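PDB 5I4A: argonaute protein from Marinitoga piezophila, which uses short 5'-hydroxyl RNA guides to bind complementary single-stranded DNA or RNA targets and cleave them, preferring manganese for DNA cleavage. Local coordinates for residues S147-L155 with I228-F237; V269-E277 with K286-Q294. All coordinates share one frame; numbering follows the deposited sequence.

Interaction 1: residues S147-L155 with I228-F237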
loop_
_atom_site.group_PDB
_atom_site.type_symbol
_atom_site.label_atom_id
_atom_site.label_comp_id
_atom_site.label_asym_id
_atom_site.label_seq_id
_atom_site.Cartn_x
_atom_site.Cartn_y
_atom_site.Cartn_z
ATOM N N SER A 147 -2.996 -4.357 19.157
ATOM C CA SER A 147 -1.658 -3.979 18.731
ATOM C C SER A 147 -1.435 -2.507 19.049
ATOM O O SER A 147 -2.306 -1.669 18.793
ATOM C CB SER A 147 -1.437 -4.253 17.241
ATOM O OG SER A 147 -2.441 -3.660 16.434
ATOM N N ILE A 148 -0.280 -2.207 19.635
ATOM C CA ILE A 148 0.080 -0.859 20.053
ATOM C C ILE A 148 1.390 -0.528 19.354
ATOM O O ILE A 148 2.455 -1.020 19.749
ATOM C CB ILE A 148 0.220 -0.738 21.574
ATOM C CG1 ILE A 148 -1.075 -1.161 22.274
ATOM C CG2 ILE A 148 0.579 0.685 21.961
ATOM C CD1 ILE A 148 -0.997 -1.084 23.794
ATOM N N LEU A 149 1.320 0.299 18.312
ATOM C CA LEU A 149 2.499 0.640 17.536
ATOM C C LEU A 149 2.981 2.028 17.925
ATOM O O LEU A 149 2.337 3.023 17.553
ATOM C CB LEU A 149 2.193 0.591 16.042
ATOM C CG LEU A 149 3.384 0.938 15.148
ATOM C CD1 LEU A 149 4.398 -0.194 15.166
ATOM C CD2 LEU A 149 2.933 1.247 13.730
ATOM N N PRO A 150 4.076 2.153 18.668
ATOM C CA PRO A 150 4.650 3.479 18.901
ATOM C C PRO A 150 5.150 4.083 17.598
ATOM O O PRO A 150 5.737 3.399 16.756
ATOM C CB PRO A 150 5.796 3.204 19.880
ATOM C CG PRO A 150 6.114 1.756 19.705
ATOM C CD PRO A 150 4.811 1.097 19.382
ATOM N N LYS A 151 4.892 5.375 17.430
ATOM C CA LYS A 151 5.369 6.121 16.271
ATOM C C LYS A 151 5.467 7.588 16.672
ATOM O O LYS A 151 5.414 7.928 17.860
ATOM C CB LYS A 151 4.457 5.907 15.057
ATOM C CG LYS A 151 3.109 6.608 15.148
ATOM C CD LYS A 151 2.448 6.734 13.783
ATOM C CE LYS A 151 1.792 5.434 13.353
ATOM N NZ LYS A 151 0.857 5.653 12.215
ATOM N N PHE A 152 5.603 8.465 15.681
ATOM C CA PHE A 152 5.761 9.884 15.948
ATOM C C PHE A 152 4.937 10.704 14.969
ATOM O O PHE A 152 4.768 10.334 13.804
ATOM C CB PHE A 152 7.231 10.307 15.880
ATOM C CG PHE A 152 7.969 10.095 17.162
ATOM C CD1 PHE A 152 7.960 11.068 18.145
ATOM C CD2 PHE A 152 8.652 8.914 17.400
ATOM C CE1 PHE A 152 8.630 10.877 19.338
ATOM C CE2 PHE A 152 9.321 8.715 18.593
ATOM C CZ PHE A 152 9.312 9.700 19.562
ATOM N N THR A 153 4.422 11.823 15.468
ATOM C CA THR A 153 3.716 12.809 14.668
ATOM C C THR A 153 4.401 14.150 14.865
ATOM O O THR A 153 4.603 14.585 16.004
ATOM C CB THR A 153 2.241 12.906 15.065
ATOM O OG1 THR A 153 1.695 11.590 15.210
ATOM C CG2 THR A 153 1.453 13.655 14.002
ATOM N N PHE A 154 4.769 14.791 13.764
ATOM C CA PHE A 154 5.460 16.072 13.796
ATOM C C PHE A 154 4.480 17.158 13.376
ATOM O O PHE A 154 4.007 17.168 12.234
ATOM C CB PHE A 154 6.694 16.039 12.897
ATOM C CG PHE A 154 7.642 14.923 13.234
ATOM C CD1 PHE A 154 8.574 15.072 14.248
ATOM C CD2 PHE A 154 7.580 13.715 12.561
ATOM C CE1 PHE A 154 9.438 14.042 14.570
ATOM C CE2 PHE A 154 8.440 12.682 12.881
ATOM C CZ PHE A 154 9.369 12.844 13.887
ATOM N N LEU A 155 4.164 18.053 14.308
ATOM C CA LEU A 155 3.162 19.084 14.105
ATOM C C LEU A 155 3.751 20.447 14.433
ATOM O O LEU A 155 4.695 20.561 15.220
ATOM C CB LEU A 155 1.921 18.843 14.979
ATOM C CG LEU A 155 1.182 17.512 14.832
ATOM C CD1 LEU A 155 0.180 17.347 15.963
ATOM C CD2 LEU A 155 0.485 17.425 13.485
ATOM N N ILE A 228 15.320 10.338 15.753
ATOM C CA ILE A 228 14.231 10.005 16.669
ATOM C C ILE A 228 13.641 8.643 16.332
ATOM O O ILE A 228 13.365 7.829 17.221
ATOM C CB ILE A 228 13.160 11.111 16.635
ATOM C CG1 ILE A 228 13.706 12.382 17.281
ATOM C CG2 ILE A 228 11.885 10.656 17.320
ATOM C CD1 ILE A 228 12.938 13.611 16.912
ATOM N N TYR A 229 13.454 8.363 15.043
ATOM C CA TYR A 229 12.866 7.090 14.649
ATOM C C TYR A 229 13.795 5.909 14.909
ATOM O O TYR A 229 13.310 4.781 15.056
ATOM C CB TYR A 229 12.477 7.123 13.170
ATOM C CG TYR A 229 11.008 7.380 12.925
ATOM C CD1 TYR A 229 10.055 6.422 13.245
ATOM C CD2 TYR A 229 10.573 8.576 12.363
ATOM C CE1 TYR A 229 8.708 6.646 13.020
ATOM C CE2 TYR A 229 9.225 8.809 12.132
ATOM C CZ TYR A 229 8.298 7.840 12.463
ATOM O OH TYR A 229 6.959 8.062 12.240
ATOM N N LYS A 230 15.109 6.138 14.991
ATOM C CA LYS A 230 16.058 5.027 15.015
ATOM C C LYS A 230 16.166 4.392 16.403
ATOM O O LYS A 230 15.954 3.182 16.559
ATOM C CB LYS A 230 17.432 5.495 14.521
ATOM C CG LYS A 230 18.417 4.350 14.337
ATOM C CD LYS A 230 19.838 4.856 14.164
ATOM C CE LYS A 230 20.796 3.721 13.826
ATOM N NZ LYS A 230 20.759 2.615 14.825
ATOM N N ASN A 231 16.496 5.187 17.424
ATOM C CA ASN A 231 16.695 4.642 18.762
ATOM C C ASN A 231 15.855 5.399 19.786
ATOM O O ASN A 231 16.262 5.544 20.945
ATOM C CB ASN A 231 18.173 4.668 19.154
ATOM C CG ASN A 231 19.059 4.020 18.101
ATOM O OD1 ASN A 231 19.755 4.704 17.340
ATOM N ND2 ASN A 231 19.037 2.695 18.048
ATOM N N LYS A 232 14.686 5.908 19.377
ATOM C CA LYS A 232 13.735 6.512 20.306
ATOM C C LYS A 232 12.319 5.988 20.083
ATOM O O LYS A 232 11.383 6.479 20.728
ATOM C CB LYS A 232 13.754 8.042 20.204
ATOM C CG LYS A 232 13.383 8.783 21.484
ATOM C CD LYS A 232 13.592 10.270 21.291
ATOM C CE LYS A 232 13.576 10.994 22.617
ATOM N NZ LYS A 232 14.117 12.373 22.498
ATOM N N VAL A 233 12.136 5.017 19.182
ATOM C CA VAL A 233 10.864 4.304 19.074
ATOM C C VAL A 233 10.849 3.089 20.002
ATOM O O VAL A 233 9.794 2.729 20.536
ATOM C CB VAL A 233 10.608 3.887 17.615
ATOM C CG1 VAL A 233 9.395 2.963 17.501
ATOM C CG2 VAL A 233 10.421 5.117 16.734
ATOM N N PHE A 234 12.010 2.454 20.218
ATOM C CA PHE A 234 12.094 1.362 21.185
ATOM C C PHE A 234 11.692 1.834 22.574
ATOM O O PHE A 234 11.059 1.089 23.329
ATOM C CB PHE A 234 13.503 0.778 21.207
ATOM C CG PHE A 234 13.754 -0.159 22.359
ATOM C CD1 PHE A 234 13.283 -1.462 22.325
ATOM C CD2 PHE A 234 14.455 0.264 23.478
ATOM C CE1 PHE A 234 13.505 -2.324 23.385
ATOM C CE2 PHE A 234 14.681 -0.594 24.541
ATOM C CZ PHE A 234 14.205 -1.889 24.492
ATOM N N GLU A 235 12.057 3.068 22.934
ATOM C CA GLU A 235 11.561 3.635 24.182
ATOM C C GLU A 235 10.046 3.784 24.151
ATOM O O GLU A 235 9.397 3.746 25.203
ATOM C CB GLU A 235 12.226 4.984 24.452
ATOM C CG GLU A 235 12.055 5.469 25.884
ATOM C CD GLU A 235 12.499 6.904 26.078
ATOM O OE1 GLU A 235 12.513 7.662 25.085
ATOM O OE2 GLU A 235 12.833 7.271 27.225
ATOM N N GLY A 236 9.468 3.947 22.957
ATOM C CA GLY A 236 8.019 3.979 22.847
ATOM C C GLY A 236 7.384 2.636 23.146
ATOM O O GLY A 236 6.361 2.564 23.832
ATOM N N PHE A 237 7.976 1.553 22.629
ATOM C CA PHE A 237 7.525 0.216 23.006
ATOM C C PHE A 237 7.648 0.005 24.509
ATOM O O PHE A 237 6.779 -0.619 25.131
ATOM C CB PHE A 237 8.327 -0.854 22.260
ATOM C CG PHE A 237 7.865 -1.105 20.847
ATOM C CD1 PHE A 237 6.680 -1.781 20.599
ATOM C CD2 PHE A 237 8.633 -0.694 19.768
ATOM C CE1 PHE A 237 6.260 -2.024 19.303
ATOM C CE2 PHE A 237 8.217 -0.933 18.469
ATOM C CZ PHE A 237 7.029 -1.597 18.237
#
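Pro150 points its CG–CD edge at one face of the Phe237 ring, the two side chains crossing at about a right angle; its CG lies 3.4 Å from the Phe237 ring centroid and 7° off the normal, a CH-pi contact in which CD also reaches CE1 of Phe237. The Phe152 ring likewise makes a CH-pi contact: Ile228 CG2 sits 3.5 Å from its centroid, while Lys232 O and Val233 CG2 lie at its edge. With chi1 at -70°, CG2 of Ile228 is the branch opposite the backbone N, and this brings the methyl over the ring. Phe154 offers its edge to Ile228 CD1 and to Tyr229 CE2, the latter 4.0 Å from Phe154 CE2. Gly236 comes against Pro150 CB, where a side chain would clash. Replacing Phe237 by an alanine is likely to leave Pro150 CG and CD without the ring face they pack on and to open a gap beside Leu149 CD1. The contact seats the two short helices of linker L2 on strand 143-156 of linker L1, within the PAZ lobe. No hydrogen bond crosses it, and Phe152 N is buried without a partner, so cohesion here rests on apolar and CH-pi packing.

Interaction 2: residues V269-E277 with K286-Q294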
loop_
_atom_site.group_PDB
_atom_site.type_symbol
_atom_site.label_atom_id
_atom_site.label_comp_id
_atom_site.label_asym_id
_atom_site.label_seq_id
_atom_site.Cartn_x
_atom_site.Cartn_y
_atom_site.Cartn_z
ATOM N N VAL A 269 14.602 -17.802 -0.458
ATOM C CA VAL A 269 14.227 -17.587 -1.854
ATOM C C VAL A 269 15.485 -17.665 -2.709
ATOM O O VAL A 269 16.385 -16.825 -2.585
ATOM C CB VAL A 269 13.508 -16.244 -2.050
ATOM C CG1 VAL A 269 13.055 -16.092 -3.497
ATOM C CG2 VAL A 269 12.325 -16.125 -1.101
ATOM N N ILE A 270 15.540 -18.664 -3.586
ATOM C CA ILE A 270 16.661 -18.869 -4.496
ATOM C C ILE A 270 16.186 -18.578 -5.911
ATOM O O ILE A 270 15.163 -19.118 -6.353
ATOM C CB ILE A 270 17.222 -20.298 -4.391
ATOM C CG1 ILE A 270 17.675 -20.599 -2.962
ATOM C CG2 ILE A 270 18.379 -20.487 -5.365
ATOM C CD1 ILE A 270 18.905 -19.831 -2.531
ATOM N N TYR A 271 16.928 -17.732 -6.618
ATOM C CA TYR A 271 16.634 -17.413 -8.008
ATOM C C TYR A 271 17.405 -18.351 -8.930
ATOM O O TYR A 271 18.594 -18.604 -8.722
ATOM C CB TYR A 271 17.004 -15.962 -8.319
ATOM C CG TYR A 271 16.251 -14.921 -7.516
ATOM C CD1 TYR A 271 16.655 -14.578 -6.230
ATOM C CD2 TYR A 271 15.148 -14.268 -8.051
ATOM C CE1 TYR A 271 15.975 -13.623 -5.499
ATOM C CE2 TYR A 271 14.462 -13.310 -7.327
ATOM C CZ TYR A 271 14.879 -12.992 -6.051
ATOM O OH TYR A 271 14.199 -12.040 -5.330
ATOM N N LYS A 272 16.718 -18.868 -9.949
ATOM C CA LYS A 272 17.330 -19.720 -10.966
ATOM C C LYS A 272 17.572 -18.892 -12.224
ATOM O O LYS A 272 16.621 -18.480 -12.895
ATOM C CB LYS A 272 16.451 -20.929 -11.283
ATOM C CG LYS A 272 16.656 -22.129 -10.371
ATOM C CD LYS A 272 15.851 -23.331 -10.860
ATOM C CE LYS A 272 16.684 -24.262 -11.738
ATOM N NZ LYS A 272 17.291 -23.572 -12.911
ATOM N N PHE A 273 18.838 -18.662 -12.546
ATOM C CA PHE A 273 19.226 -17.997 -13.777
ATOM C C PHE A 273 19.652 -19.053 -14.800
ATOM O O PHE A 273 19.434 -20.254 -14.610
ATOM C CB PHE A 273 20.323 -16.973 -13.481
ATOM C CG PHE A 273 19.957 -15.999 -12.395
ATOM C CD1 PHE A 273 18.968 -15.050 -12.604
ATOM C CD2 PHE A 273 20.594 -16.036 -11.165
ATOM C CE1 PHE A 273 18.621 -14.156 -11.605
ATOM C CE2 PHE A 273 20.255 -15.142 -10.163
ATOM C CZ PHE A 273 19.266 -14.200 -10.383
ATOM N N LYS A 274 20.265 -18.615 -15.902
ATOM C CA LYS A 274 20.652 -19.568 -16.938
ATOM C C LYS A 274 21.839 -20.417 -16.499
ATOM O O LYS A 274 21.814 -21.646 -16.628
ATOM C CB LYS A 274 20.972 -18.841 -18.244
ATOM C CG LYS A 274 21.461 -19.759 -19.362
ATOM C CD LYS A 274 21.149 -19.194 -20.738
ATOM C CE LYS A 274 22.135 -19.694 -21.785
ATOM N NZ LYS A 274 23.417 -18.934 -21.730
ATOM N N ASN A 275 22.890 -19.784 -15.978
ATOM C CA ASN A 275 24.134 -20.485 -15.694
ATOM C C ASN A 275 24.462 -20.530 -14.204
ATOM O O ASN A 275 25.614 -20.779 -13.836
ATOM C CB ASN A 275 25.280 -19.844 -16.475
ATOM C CG ASN A 275 24.958 -19.682 -17.949
ATOM O OD1 ASN A 275 24.476 -20.612 -18.600
ATOM N ND2 ASN A 275 25.207 -18.490 -18.479
ATOM N N GLY A 276 23.478 -20.307 -13.341
ATOM C CA GLY A 276 23.736 -20.371 -11.915
ATOM C C GLY A 276 22.500 -20.015 -11.123
ATOM O O GLY A 276 21.440 -19.703 -11.677
ATOM N N GLU A 277 22.656 -20.073 -9.805
ATOM C CA GLU A 277 21.597 -19.739 -8.865
ATOM C C GLU A 277 22.144 -18.787 -7.813
ATOM O O GLU A 277 23.356 -18.698 -7.597
ATOM C CB GLU A 277 21.024 -20.992 -8.190
ATOM C CG GLU A 277 20.245 -21.902 -9.125
ATOM C CD GLU A 277 19.815 -23.192 -8.452
ATOM O OE1 GLU A 277 20.208 -23.411 -7.288
ATOM O OE2 GLU A 277 19.086 -23.986 -9.084
ATOM N N LYS A 286 25.556 -12.134 -13.338
ATOM C CA LYS A 286 26.576 -13.177 -13.319
ATOM C C LYS A 286 26.181 -14.389 -14.149
ATOM O O LYS A 286 27.035 -14.987 -14.811
ATOM C CB LYS A 286 26.853 -13.637 -11.884
ATOM C CG LYS A 286 27.762 -12.736 -11.070
ATOM C CD LYS A 286 28.136 -13.417 -9.764
ATOM C CE LYS A 286 28.845 -12.469 -8.817
ATOM N NZ LYS A 286 28.813 -12.993 -7.422
ATOM N N TYR A 287 24.902 -14.762 -14.129
ATOM C CA TYR A 287 24.460 -16.043 -14.665
ATOM C C TYR A 287 23.416 -15.903 -15.764
ATOM O O TYR A 287 22.862 -16.920 -16.204
ATOM C CB TYR A 287 23.925 -16.920 -13.529
ATOM C CG TYR A 287 24.871 -17.003 -12.351
ATOM C CD1 TYR A 287 26.047 -17.738 -12.431
ATOM C CD2 TYR A 287 24.588 -16.345 -11.158
ATOM C CE1 TYR A 287 26.918 -17.816 -11.358
ATOM C CE2 TYR A 287 25.453 -16.418 -10.078
ATOM C CZ TYR A 287 26.617 -17.156 -10.185
ATOM O OH TYR A 287 27.484 -17.236 -9.118
ATOM N N SER A 288 23.125 -14.672 -16.199
ATOM C CA SER A 288 22.308 -14.367 -17.371
ATOM C C SER A 288 20.834 -14.691 -17.154
ATOM O O SER A 288 20.486 -15.431 -16.227
ATOM C CB SER A 288 22.846 -15.107 -18.602
ATOM O OG SER A 288 22.272 -14.599 -19.798
ATOM N N PHE A 289 19.964 -14.120 -17.992
ATOM C CA PHE A 289 18.541 -14.439 -17.952
ATOM C C PHE A 289 18.333 -15.944 -18.033
ATOM O O PHE A 289 19.010 -16.637 -18.795
ATOM C CB PHE A 289 17.795 -13.776 -19.115
ATOM C CG PHE A 289 17.303 -12.383 -18.831
ATOM C CD1 PHE A 289 17.860 -11.613 -17.822
ATOM C CD2 PHE A 289 16.270 -11.845 -19.583
ATOM C CE1 PHE A 289 17.396 -10.331 -17.574
ATOM C CE2 PHE A 289 15.800 -10.568 -19.339
ATOM C CZ PHE A 289 16.363 -9.810 -18.334
ATOM N N TYR A 290 17.380 -16.446 -17.243
ATOM C CA TYR A 290 16.964 -17.839 -17.365
ATOM C C TYR A 290 16.614 -18.182 -18.810
ATOM O O TYR A 290 16.982 -19.248 -19.316
ATOM C CB TYR A 290 15.773 -18.102 -16.443
ATOM C CG TYR A 290 15.236 -19.518 -16.481
ATOM C CD1 TYR A 290 15.961 -20.571 -15.937
ATOM C CD2 TYR A 290 13.995 -19.795 -17.039
ATOM C CE1 TYR A 290 15.471 -21.863 -15.961
ATOM C CE2 TYR A 290 13.495 -21.084 -17.067
ATOM C CZ TYR A 290 14.239 -22.114 -16.527
ATOM O OH TYR A 290 13.749 -23.399 -16.552
ATOM N N LYS A 291 15.924 -17.276 -19.494
ATOM C CA LYS A 291 15.574 -17.447 -20.896
ATOM C C LYS A 291 15.719 -16.111 -21.603
ATOM O O LYS A 291 15.132 -15.113 -21.173
ATOM C CB LYS A 291 14.143 -17.974 -21.049
ATOM C CG LYS A 291 13.704 -18.187 -22.486
ATOM C CD LYS A 291 12.200 -18.016 -22.608
ATOM C CE LYS A 291 11.599 -18.992 -23.602
ATOM N NZ LYS A 291 10.759 -20.012 -22.913
ATOM N N ASN A 292 16.509 -16.092 -22.672
ATOM C CA ASN A 292 16.641 -14.899 -23.497
ATOM C C ASN A 292 16.881 -15.311 -24.944
ATOM O O ASN A 292 15.951 -15.761 -25.622
ATOM C CB ASN A 292 17.769 -14.001 -22.980
ATOM C CG ASN A 292 17.652 -12.567 -23.476
ATOM O OD1 ASN A 292 17.205 -12.320 -24.597
ATOM N ND2 ASN A 292 18.053 -11.616 -22.640
ATOM N N GLU A 293 18.125 -15.181 -25.413
ATOM C CA GLU A 293 18.485 -15.441 -26.809
ATOM C C GLU A 293 17.666 -14.581 -27.766
ATOM O O GLU A 293 17.445 -14.955 -28.921
ATOM C CB GLU A 293 18.338 -16.925 -27.175
ATOM C CG GLU A 293 18.985 -17.904 -26.203
ATOM C CD GLU A 293 18.021 -18.389 -25.134
ATOM O OE1 GLU A 293 18.261 -18.100 -23.943
ATOM O OE2 GLU A 293 17.020 -19.052 -25.489
ATOM N N GLN A 294 17.207 -13.423 -27.289
ATOM C CA GLN A 294 16.378 -12.508 -28.054
ATOM C C GLN A 294 17.156 -11.240 -28.388
ATOM O O GLN A 294 18.070 -10.853 -27.653
ATOM C CB GLN A 294 15.112 -12.127 -27.275
ATOM C CG GLN A 294 14.312 -13.314 -26.758
ATOM C CD GLN A 294 13.669 -14.117 -27.875
ATOM O OE1 GLN A 294 13.788 -15.344 -27.930
ATOM N NE2 GLN A 294 12.976 -13.425 -28.769
HETATM O O HOH W 1 26.091 -16.150 -17.431
#
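Tyr287 and Ser288 present successive carbonyl oxygens to the turn at Lys274 and Asn275. Asn275 N donates to Tyr287 O at 2.9 Å, in the carbonyl plane and on a lone pair. Lys274 N reaches Ser288 O at 3.2 Å in an almost straight N-H...O bond (169°), but from above the carbonyl plane, 46° out of it. The Asn275 side chain adds a bridge: its ND2 donates to a water at 2.7 Å, and that water donates in turn to Lys286 O. Phe273 N is satisfied within its own segment by Gly276 O, closing the turn that joins strands 271-272 and 277-278. This hairpin, extended by strand 433-434 into a small antiparallel sheet, thus has its turn held by the end of helix 284-287, where Ser288 leaves helical geometry with positive phi. Over the turn lies the Tyr287 ring, Gly276 CA standing 3.9 Å from its centroid above one face, and Phe273 CB packs on Tyr287 CB at 3.6 Å. Tyr290, its CG anti to the backbone N (chi1 180°), brings its ring beside the strand and meets Phe273 O at the edge, in plane. Farther along, Glu293 OE1 accepts from Asn292 N at 3.0 Å from above the carboxylate plane, and Asn292 OD1 takes the N-H of Gln294 in an Asx turn, while Asn292 ND2 donates to Leu333 O.

From the N terminus, the chain passes the N-terminal domain and enters linker L1, where strand 143-156 supplies the first half of interaction 1. It then runs through the PAZ domain and returns in linker L2 as helices 222-231 and 234-238, so interaction 1 closes a loop of 72 residues and ties linker L1 to linker L2, the two linkers that flank the PAZ domain in the chain. Interaction 2 opens later in L2 and spans just eight residues, joining a hairpin turn to the segment that leads into the Mid domain. The two loops follow in series, neither nested nor crossed. The centres of interaction 1 and interaction 2 are about 42 Å apart.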